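Side-chain contact in probable zinc protease (Pseudomonas aeruginosa, PDB 4NNZ), which probably acts as one subunit of a heterodimeric zinc-dependent peptidase of the M16 family: residues K395-P399 / D400-K404. Residues are numbered along the deposited sequence; the frame is centred on the assembly and turned at random.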
ATOM      1  N   LYS A 395      -6.286  25.795  24.163  1.00 64.67           N
ATOM      2  CA  LYS A 395      -5.835  26.806  25.078  1.00 68.44           C
ATOM      3  C   LYS A 395      -4.503  26.466  25.677  1.00 63.72           C
ATOM      4  O   LYS A 395      -3.708  27.328  25.913  1.00 66.63           O
ATOM      5  CB  LYS A 395      -6.841  26.962  26.177  1.00 75.80           C
ATOM      6  CG  LYS A 395      -7.217  28.385  26.456  1.00 88.01           C
ATOM      7  CD  LYS A 395      -8.332  28.457  27.480  1.00 93.38           C
ATOM      8  CE  LYS A 395      -7.811  28.713  28.877  1.00 97.83           C
ATOM      9  NZ  LYS A 395      -8.213  30.036  29.417  1.00 94.00           N
ATOM     10  N   ALA A 396      -4.269  25.193  25.931  1.00 63.71           N
ATOM     11  CA  ALA A 396      -3.038  24.742  26.549  1.00 62.53           C
ATOM     12  C   ALA A 396      -1.784  24.950  25.724  1.00 61.26           C
ATOM     13  O   ALA A 396      -0.711  24.987  26.263  1.00 64.18           O
ATOM     14  CB  ALA A 396      -3.156  23.310  27.006  1.00 60.71           C
ATOM     15  N   VAL A 397      -1.926  25.089  24.428  1.00 60.88           N
ATOM     16  CA  VAL A 397      -0.774  25.226  23.592  1.00 56.64           C
ATOM     17  C   VAL A 397      -0.044  26.493  23.911  1.00 52.85           C
ATOM     18  O   VAL A 397      -0.625  27.533  23.997  1.00 53.32           O
ATOM     19  CB  VAL A 397      -1.185  25.227  22.126  1.00 55.56           C
ATOM     20  CG1 VAL A 397       0.020  25.392  21.244  1.00 55.38           C
ATOM     21  CG2 VAL A 397      -1.885  23.940  21.804  1.00 57.57           C
ATOM     22  N   THR A 398       1.259  26.387  24.070  1.00 54.86           N
ATOM     23  CA  THR A 398       2.090  27.510  24.439  1.00 52.53           C
ATOM     24  C   THR A 398       3.099  27.718  23.363  1.00 53.92           C
ATOM     25  O   THR A 398       3.377  26.821  22.617  1.00 51.37           O
ATOM     26  CB  THR A 398       2.835  27.282  25.755  1.00 51.57           C
ATOM     27  OG1 THR A 398       3.889  26.355  25.557  1.00 48.04           O
ATOM     28  CG2 THR A 398       1.928  26.727  26.775  1.00 49.49           C
ATOM     29  N   PRO A 399       3.702  28.884  23.301  1.00 57.92           N
ATOM     30  CA  PRO A 399       4.549  29.213  22.179  1.00 57.28           C
ATOM     31  C   PRO A 399       5.669  28.230  22.074  1.00 61.03           C
ATOM     32  O   PRO A 399       6.199  28.015  21.016  1.00 67.26           O
ATOM     33  CB  PRO A 399       5.068  30.562  22.567  1.00 52.16           C
ATOM     34  CG  PRO A 399       3.904  31.175  23.186  1.00 52.58           C
ATOM     35  CD  PRO A 399       3.319  30.095  24.018  1.00 55.59           C
ATOM     36  N   ASP A 400       6.054  27.685  23.201  1.00 62.47           N
ATOM     37  CA  ASP A 400       7.063  26.672  23.272  1.00 69.02           C
ATOM     38  C   ASP A 400       6.650  25.362  22.630  1.00 63.54           C
ATOM     39  O   ASP A 400       7.426  24.724  21.984  1.00 62.69           O
ATOM     40  CB  ASP A 400       7.502  26.519  24.710  1.00 74.21           C
ATOM     41  CG  ASP A 400       7.876  27.842  25.319  1.00 84.39           C
ATOM     42  OD1 ASP A 400       8.494  28.653  24.610  1.00 84.25           O
ATOM     43  OD2 ASP A 400       7.533  28.092  26.492  1.00 89.95           O
ATOM     44  N   ASP A 401       5.402  24.983  22.808  1.00 59.78           N
ATOM     45  CA  ASP A 401       4.887  23.768  22.227  1.00 57.12           C
ATOM     46  C   ASP A 401       4.967  23.863  20.735  1.00 55.47           C
ATOM     47  O   ASP A 401       5.263  22.908  20.049  1.00 48.54           O
ATOM     48  CB  ASP A 401       3.430  23.625  22.587  1.00 56.75           C
ATOM     49  CG  ASP A 401       3.235  23.099  23.938  1.00 65.55           C
ATOM     50  OD1 ASP A 401       4.106  22.388  24.416  1.00 64.18           O
ATOM     51  OD2 ASP A 401       2.207  23.388  24.536  1.00 70.78           O
ATOM     52  N   ILE A 402       4.627  25.028  20.239  1.00 48.43           N
ATOM     53  CA  ILE A 402       4.607  25.247  18.835  1.00 50.67           C
ATOM     54  C   ILE A 402       5.989  25.113  18.286  1.00 54.14           C
ATOM     55  O   ILE A 402       6.189  24.443  17.309  1.00 54.80           O
ATOM     56  CB  ILE A 402       4.030  26.633  18.538  1.00 51.23           C
ATOM     57  CG1 ILE A 402       2.539  26.598  18.733  1.00 48.50           C
ATOM     58  CG2 ILE A 402       4.319  27.111  17.133  1.00 46.31           C
ATOM     59  CD1 ILE A 402       1.875  27.889  18.399  1.00 51.15           C
ATOM     60  N   GLN A 403       6.952  25.769  18.905  1.00 57.79           N
ATOM     61  CA  GLN A 403       8.300  25.728  18.381  1.00 60.81           C
ATOM     62  C   GLN A 403       8.794  24.308  18.420  1.00 55.65           C
ATOM     63  O   GLN A 403       9.404  23.847  17.511  1.00 57.71           O
ATOM     64  CB  GLN A 403       9.220  26.700  19.134  1.00 66.69           C
ATOM     65  CG  GLN A 403      10.657  26.245  19.352  1.00 72.66           C
ATOM     66  CD  GLN A 403      11.531  27.270  19.995  1.00 74.81           C
ATOM     67  OE1 GLN A 403      11.590  27.388  21.206  1.00 68.27           O
ATOM     68  NE2 GLN A 403      12.237  28.009  19.181  1.00 77.58           N
ATOM     69  N   LYS A 404       8.506  23.616  19.492  1.00 55.52           N
ATOM     70  CA  LYS A 404       8.921  22.247  19.610  1.00 59.75           C
ATOM     71  C   LYS A 404       8.341  21.339  18.566  1.00 58.47           C
ATOM     72  O   LYS A 404       9.031  20.523  18.049  1.00 65.80           O
ATOM     73  CB  LYS A 404       8.540  21.744  20.979  1.00 65.20           C
ATOM     74  CG  LYS A 404       9.301  20.540  21.455  1.00 75.01           C
ATOM     75  CD  LYS A 404       8.573  19.873  22.603  1.00 78.30           C
ATOM     76  CE  LYS A 404       7.922  18.584  22.158  1.00 79.87           C
ATOM     77  NZ  LYS A 404       6.842  18.810  21.169  1.00 83.67           N
TER
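T398 and D401 form a capping box at the N-terminus of helix 399-409, just after the chain leaves helix 386-396. D401 reaches back along the chain. D401 CB lies 3.2 Å from T398 O, and D401 CG, anti to its own carbonyl carbon (chi1 -80°), lies 3.7 Å from T398 OG1. D401 OD1 stays 4.1 Å from T398 OG1, a contact rather than a hydrogen bond. At the tip, D401 OD2 accepts a hydrogen bond of 3.2 Å from T398 N, which meets the oxygen on its anti side, 35° out of the carboxylate plane. The same OD2 makes a salt bridge to R263 of helix 262-276, so this carboxylate ties the cap to a neighbouring helix and the nearby guanidinium probably favours its ionised form. In the return half of the box, T398 OG1 accepts a weak, long bond from D401 N; chi1 of 73° turns the hydroxyl toward the helix start. T398 O takes I402 N at 3.2 Å, nearly in line with the carbonyl, and one residue on, P399 O receives Q403 N. On the buried side, I402 also packs against I349 of helix 346-364. V397 lies across I402 at about a right angle, V397 CG1 touching I402 CG1 at 3.8 Å.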